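Local coordinates for nucleoporin NUP145 (Chaetomium thermophilum, PDB 5HB6), which probably serves as a structural and docking component of the nuclear pore complex, the part crystallised being its autopeptidase domain of a self-cleaving family, at residues G35-K40 with V83-S88; P116-E121 with W130-E135. The protein carries 1 engineered substitution. One frame throughout, in Å; residues are numbered along the deposited sequence. Where two conformers were deposited one is given.

Contact 1 (G35-K40 with V83-S88)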
loop_
_atom_site.group_PDB
_atom_site.type_symbol
_atom_site.label_atom_id
_atom_site.label_comp_id
_atom_site.label_asym_id
_atom_site.label_seq_id
_atom_site.Cartn_x
_atom_site.Cartn_y
_atom_site.Cartn_z
ATOM N N GLY A 35 6.651 -4.507 1.332
ATOM C CA GLY A 35 6.078 -3.371 2.032
ATOM C C GLY A 35 4.605 -3.590 2.268
ATOM O O GLY A 35 4.150 -4.736 2.408
ATOM N N SER A 36 3.852 -2.486 2.337
ATOM C CA SER A 36 2.475 -2.558 2.787
ATOM C C SER A 36 1.656 -1.415 2.230
ATOM O O SER A 36 2.176 -0.348 1.892
ATOM C CB SER A 36 2.382 -2.565 4.324
ATOM O OG SER A 36 2.951 -1.371 4.827
ATOM N N VAL A 37 0.344 -1.664 2.185
ATOM C CA VAL A 37 -0.670 -0.659 1.876
ATOM C C VAL A 37 -1.645 -0.649 3.056
ATOM O O VAL A 37 -2.258 -1.673 3.377
ATOM C CB VAL A 37 -1.412 -0.995 0.576
ATOM C CG1 VAL A 37 -2.450 0.056 0.260
ATOM C CG2 VAL A 37 -0.445 -1.179 -0.566
ATOM N N GLN A 38 -1.734 0.493 3.720
ATOM C CA GLN A 38 -2.607 0.702 4.871
ATOM C C GLN A 38 -3.718 1.636 4.430
ATOM O O GLN A 38 -3.470 2.812 4.163
ATOM C CB GLN A 38 -1.854 1.329 6.044
ATOM C CG GLN A 38 -0.778 0.453 6.651
ATOM C CD GLN A 38 0.040 1.181 7.711
ATOM O OE1 GLN A 38 -0.401 1.300 8.845
ATOM N NE2 GLN A 38 1.213 1.700 7.339
ATOM N N PHE A 39 -4.944 1.127 4.363
ATOM C CA PHE A 39 -6.060 1.969 3.952
ATOM C C PHE A 39 -6.427 2.921 5.086
ATOM O O PHE A 39 -6.540 2.507 6.251
ATOM C CB PHE A 39 -7.219 1.105 3.447
ATOM C CG PHE A 39 -6.822 0.284 2.244
ATOM C CD1 PHE A 39 -6.855 0.842 0.974
ATOM C CD2 PHE A 39 -6.322 -0.997 2.384
ATOM C CE1 PHE A 39 -6.448 0.122 -0.131
ATOM C CE2 PHE A 39 -5.885 -1.720 1.288
ATOM C CZ PHE A 39 -5.946 -1.158 0.024
ATOM N N LYS A 40 -6.608 4.186 4.745
ATOM C CA LYS A 40 -6.686 5.245 5.736
ATOM C C LYS A 40 -8.100 5.510 6.230
ATOM O O LYS A 40 -8.255 6.187 7.247
ATOM C CB LYS A 40 -6.062 6.534 5.172
ATOM C CG LYS A 40 -4.529 6.427 5.054
ATOM C CD LYS A 40 -3.890 7.541 4.242
ATOM C CE LYS A 40 -4.070 8.871 4.888
ATOM N NZ LYS A 40 -3.342 9.921 4.107
ATOM N N VAL A 83 -9.482 4.053 -2.321
ATOM C CA VAL A 83 -9.658 5.020 -1.244
ATOM C C VAL A 83 -8.283 5.487 -0.787
ATOM O O VAL A 83 -7.254 4.896 -1.153
ATOM C CB VAL A 83 -10.439 4.411 -0.065
ATOM C CG1 VAL A 83 -11.822 3.925 -0.506
ATOM C CG2 VAL A 83 -9.653 3.266 0.587
ATOM N N PRO A 84 -8.219 6.507 0.062
ATOM C CA PRO A 84 -6.915 6.968 0.553
ATOM C C PRO A 84 -6.126 5.859 1.263
ATOM O O PRO A 84 -6.682 5.045 2.012
ATOM C CB PRO A 84 -7.296 8.109 1.507
ATOM C CG PRO A 84 -8.560 8.645 0.937
ATOM C CD PRO A 84 -9.297 7.430 0.458
ATOM N N ALA A 85 -4.812 5.847 1.033
ATOM C CA ALA A 85 -3.964 4.788 1.574
ATOM C C ALA A 85 -2.571 5.324 1.830
ATOM O O ALA A 85 -2.108 6.245 1.151
ATOM C CB ALA A 85 -3.858 3.570 0.635
ATOM N N LEU A 86 -1.893 4.678 2.781
ATOM C CA LEU A 86 -0.503 4.930 3.105
ATOM C C LEU A 86 0.297 3.736 2.622
ATOM O O LEU A 86 0.109 2.612 3.114
ATOM C CB LEU A 86 -0.347 5.140 4.610
ATOM C CG LEU A 86 1.095 5.183 5.150
ATOM C CD1 LEU A 86 1.804 6.409 4.708
ATOM C CD2 LEU A 86 1.099 5.159 6.688
ATOM N N ILE A 87 1.235 3.986 1.714
ATOM C CA ILE A 87 2.007 2.927 1.063
ATOM C C ILE A 87 3.430 3.033 1.569
ATOM O O ILE A 87 3.999 4.127 1.591
ATOM C CB ILE A 87 1.945 3.085 -0.464
ATOM C CG1 ILE A 87 0.492 2.955 -0.923
ATOM C CG2 ILE A 87 2.839 2.085 -1.147
ATOM C CD1 ILE A 87 0.310 3.284 -2.364
ATOM N N SER A 88 4.013 1.908 1.957
ATOM C CA SER A 88 5.381 1.894 2.460
ATOM C C SER A 88 6.138 0.853 1.664
ATOM O O SER A 88 5.748 -0.315 1.671
ATOM C CB SER A 88 5.390 1.557 3.967
ATOM O OG SER A 88 4.606 2.488 4.690
HETATM O O HOH W 1 1.999 1.295 4.688
#
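V83, two residues ahead of strand 85-89, meets F39 at the end of strand 35-39: its CG2 lies 3.7 Å from CD1 of F39, the two side chains crossing at about a right angle. The carbonyl of P84 then takes the amide of K40, with N and O 2.9 Å apart, extending the antiparallel pairing one step past that strand. A85 follows on the buried face. Its CB packs 3.8 Å from V37 CG1, a methyl that also lies over one face of the F39 ring, toward the rim. Here, in one of its two conformers, the K40 chain runs across the backbone, with CD 3.5 Å from A85 C, while NZ continues to the hydroxyl of S133 on strand 129-134. L86 N bonds Q38 O over a nearly straight 2.8 Å (172°), and Q38 N returns a bond to L86 O. On the face they share with S36 and S88, the two side chains lie side by side and point the same way, with Q38 NE2 3.5 Å from L86 CD2 in one of the two leucine conformers. I87 turns to the other face, beside V37, and touches A65 of strand 64-67. S88 and S36 exchange a reciprocal pair of backbone bonds. S88 O also closes to 3.1 Å from CA of G35, which carries no side chain to obstruct it. Water 1 accepts from Q38 NE2 over 2.8 Å, donates to L86 O and bonds the hydroxyls of S36 and S88. S36 OG reaches it from between the backbone N and carbonyl carbon (chi1 60°). One face thus turns V37, F39, A85 and I87 to the apolar interior; water cross-links the other, and L86 O accepts from both Q38 N and that water.

Contact 2 (P116-E121 with W130-E135)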
loop_
_atom_site.group_PDB
_atom_site.type_symbol
_atom_site.label_atom_id
_atom_site.label_comp_id
_atom_site.label_asym_id
_atom_site.label_seq_id
_atom_site.Cartn_x
_atom_site.Cartn_y
_atom_site.Cartn_z
ATOM N N PRO A 116 5.273 12.752 -8.487
ATOM C CA PRO A 116 3.882 13.120 -8.766
ATOM C C PRO A 116 2.883 12.120 -8.214
ATOM O O PRO A 116 3.128 10.914 -8.163
ATOM C CB PRO A 116 3.829 13.158 -10.301
ATOM C CG PRO A 116 5.211 13.443 -10.711
ATOM C CD PRO A 116 6.086 12.746 -9.715
ATOM N N ASP A 117 1.734 12.650 -7.806
ATOM C CA ASP A 117 0.596 11.848 -7.381
ATOM C C ASP A 117 0.903 11.058 -6.120
ATOM O O ASP A 117 0.316 10.005 -5.884
ATOM C CB ASP A 117 0.077 10.947 -8.507
ATOM C CG ASP A 117 -0.447 11.740 -9.695
ATOM O OD1 ASP A 117 -1.096 12.790 -9.480
ATOM O OD2 ASP A 117 -0.203 11.316 -10.844
ATOM N N THR A 118 1.830 11.559 -5.315
ATOM C CA THR A 118 2.093 11.006 -3.994
ATOM C C THR A 118 2.228 12.161 -3.014
ATOM O O THR A 118 2.597 13.278 -3.397
ATOM C CB THR A 118 3.396 10.164 -3.928
ATOM O OG1 THR A 118 4.552 11.017 -3.989
ATOM C CG2 THR A 118 3.451 9.122 -5.022
ATOM N N THR A 119 1.951 11.881 -1.743
ATOM C CA THR A 119 2.200 12.833 -0.665
ATOM C C THR A 119 3.215 12.195 0.273
ATOM O O THR A 119 2.910 11.216 0.958
ATOM C CB THR A 119 0.908 13.156 0.070
ATOM O OG1 THR A 119 -0.039 13.730 -0.843
ATOM C CG2 THR A 119 1.172 14.137 1.179
ATOM N N PHE A 120 4.433 12.715 0.272
ATOM C CA PHE A 120 5.513 12.116 1.033
ATOM C C PHE A 120 5.151 12.028 2.498
ATOM O O PHE A 120 4.666 12.994 3.079
ATOM C CB PHE A 120 6.750 13.001 0.865
ATOM C CG PHE A 120 7.963 12.518 1.593
ATOM C CD1 PHE A 120 8.844 11.637 0.985
ATOM C CD2 PHE A 120 8.272 13.004 2.853
ATOM C CE1 PHE A 120 9.975 11.228 1.639
ATOM C CE2 PHE A 120 9.401 12.605 3.503
ATOM C CZ PHE A 120 10.264 11.724 2.897
ATOM N N GLU A 121 5.426 10.883 3.100
ATOM C CA GLU A 121 5.298 10.681 4.535
ATOM C C GLU A 121 6.652 10.559 5.199
ATOM O O GLU A 121 6.942 11.265 6.159
ATOM C CB GLU A 121 4.454 9.434 4.802
ATOM C CG GLU A 121 3.021 9.609 4.318
ATOM C CD GLU A 121 2.068 10.115 5.376
ATOM O OE1 GLU A 121 2.488 10.301 6.535
ATOM O OE2 GLU A 121 0.894 10.339 5.031
ATOM N N TRP A 130 10.561 4.038 1.803
ATOM C CA TRP A 130 9.833 5.255 1.459
ATOM C C TRP A 130 8.355 5.028 1.706
ATOM O O TRP A 130 7.778 4.071 1.192
ATOM C CB TRP A 130 10.066 5.508 -0.032
ATOM C CG TRP A 130 9.227 6.582 -0.702
ATOM C CD1 TRP A 130 8.753 7.780 -0.189
ATOM C CD2 TRP A 130 8.772 6.531 -2.043
ATOM N NE1 TRP A 130 8.078 8.460 -1.154
ATOM C CE2 TRP A 130 8.062 7.716 -2.300
ATOM C CE3 TRP A 130 8.930 5.596 -3.069
ATOM C CZ2 TRP A 130 7.475 7.985 -3.530
ATOM C CZ3 TRP A 130 8.360 5.852 -4.298
ATOM C CH2 TRP A 130 7.621 7.032 -4.515
ATOM N N ALA A 131 7.760 5.929 2.475
ATOM C CA ALA A 131 6.337 5.888 2.761
ATOM C C ALA A 131 5.699 7.149 2.223
ATOM O O ALA A 131 6.263 8.242 2.322
ATOM C CB ALA A 131 6.072 5.743 4.245
ATOM N N PHE A 132 4.515 6.980 1.654
ATOM C CA PHE A 132 3.794 8.094 1.066
ATOM C C PHE A 132 2.310 7.766 1.048
ATOM O O PHE A 132 1.921 6.589 1.050
ATOM C CB PHE A 132 4.295 8.381 -0.354
ATOM C CG PHE A 132 4.196 7.194 -1.288
ATOM C CD1 PHE A 132 5.201 6.234 -1.333
ATOM C CD2 PHE A 132 3.097 7.034 -2.107
ATOM C CE1 PHE A 132 5.112 5.150 -2.180
ATOM C CE2 PHE A 132 3.010 5.924 -2.969
ATOM C CZ PHE A 132 4.002 4.985 -2.980
ATOM N N SER A 133 1.486 8.802 0.997
ATOM C CA SER A 133 0.052 8.619 0.881
ATOM C C SER A 133 -0.396 8.876 -0.554
ATOM O O SER A 133 0.190 9.663 -1.298
ATOM C CB SER A 133 -0.707 9.549 1.827
ATOM O OG SER A 133 -0.629 9.118 3.174
ATOM N N VAL A 134 -1.501 8.236 -0.904
ATOM C CA VAL A 134 -2.224 8.522 -2.128
ATOM C C VAL A 134 -3.670 8.776 -1.729
ATOM O O VAL A 134 -4.151 8.308 -0.693
ATOM C CB VAL A 134 -2.101 7.377 -3.164
ATOM C CG1 VAL A 134 -0.645 7.161 -3.525
ATOM C CG2 VAL A 134 -2.746 6.088 -2.664
ATOM N N GLU A 135 -4.370 9.525 -2.565
ATOM C CA GLU A 135 -5.778 9.814 -2.323
ATOM C C GLU A 135 -6.696 8.731 -2.837
ATOM O O GLU A 135 -7.845 8.654 -2.401
ATOM C CB GLU A 135 -6.161 11.139 -2.983
ATOM C CG GLU A 135 -5.443 12.314 -2.374
ATOM C CD GLU A 135 -5.519 12.317 -0.862
ATOM O OE1 GLU A 135 -6.643 12.264 -0.319
ATOM O OE2 GLU A 135 -4.443 12.366 -0.214
HETATM O O HOH W 2 6.595 10.967 -1.889
HETATM O O HOH W 3 -1.084 12.021 -3.519
#
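CG is anti to the backbone N in both F120 (chi1 -180°) and W130 (chi1 170°), and from these positions the two rings meet rim to rim. F120 CD1 lies 3.9 Å from W130 NE1. The ring planes are inclined by 28° and neither covers the face of the other; L112 of helix 102-113 touches both residues. A face of the indole is instead taken by F132, whose CD1 sits over the ring centre, 3.4 Å above its plane. T118 reaches the same phenyl ring with its methyl, CG2 lying 3.6 Å from F132 CD2, while its hydroxyl bonds the backbone oxygen of I115. That hydroxyl also accepts from water 2, which in turn accepts the indole N-H of W130, so one water spans the two segments.

On the other face, the hydroxyl of S133 donates to E121 OE2 over 2.7 Å, meeting the carboxylate on its anti side and a little out of its plane. E121 CG passes over F132 CA, and the bend at chi2 turns CD toward the serine. K40 meets the same hydroxyl, which thus sits between a lysine and a carboxylate whose opposite charges may reinforce the bonding. T119 and S133 share a reciprocal pair of backbone bonds, T119 N to S133 O at 2.9 Å and S133 N to T119 O at 2.8 Å, and E121 N adds one to A131 O. This is an antiparallel beta hairpin whose strand 119-124 is outermost within the chain in the six-stranded sheet of this Nup98-type autopeptidase domain.

Overall arrangement
From the N terminus, strands 4-7, 28-31 and 35-39 lie side by side in the six-stranded sheet. Contact 1 adds strand 85-89 to them, closing a long loop of 42 residues that includes the small two-stranded sheet 58-61/64-67. The chain then leaves through helix 102-113 and returns as the hairpin 119-124/129-134, whose short loop contact 2 closes. The two contacts follow in series, neither nesting nor crossing. They meet because strand 129-134 turns back to lie between 119-124 and 85-89: I87 N pairs with F132 O and V134 N with A85 O, while L86, in one of its two conformers, packs on E121. The helix packs against the hairpin.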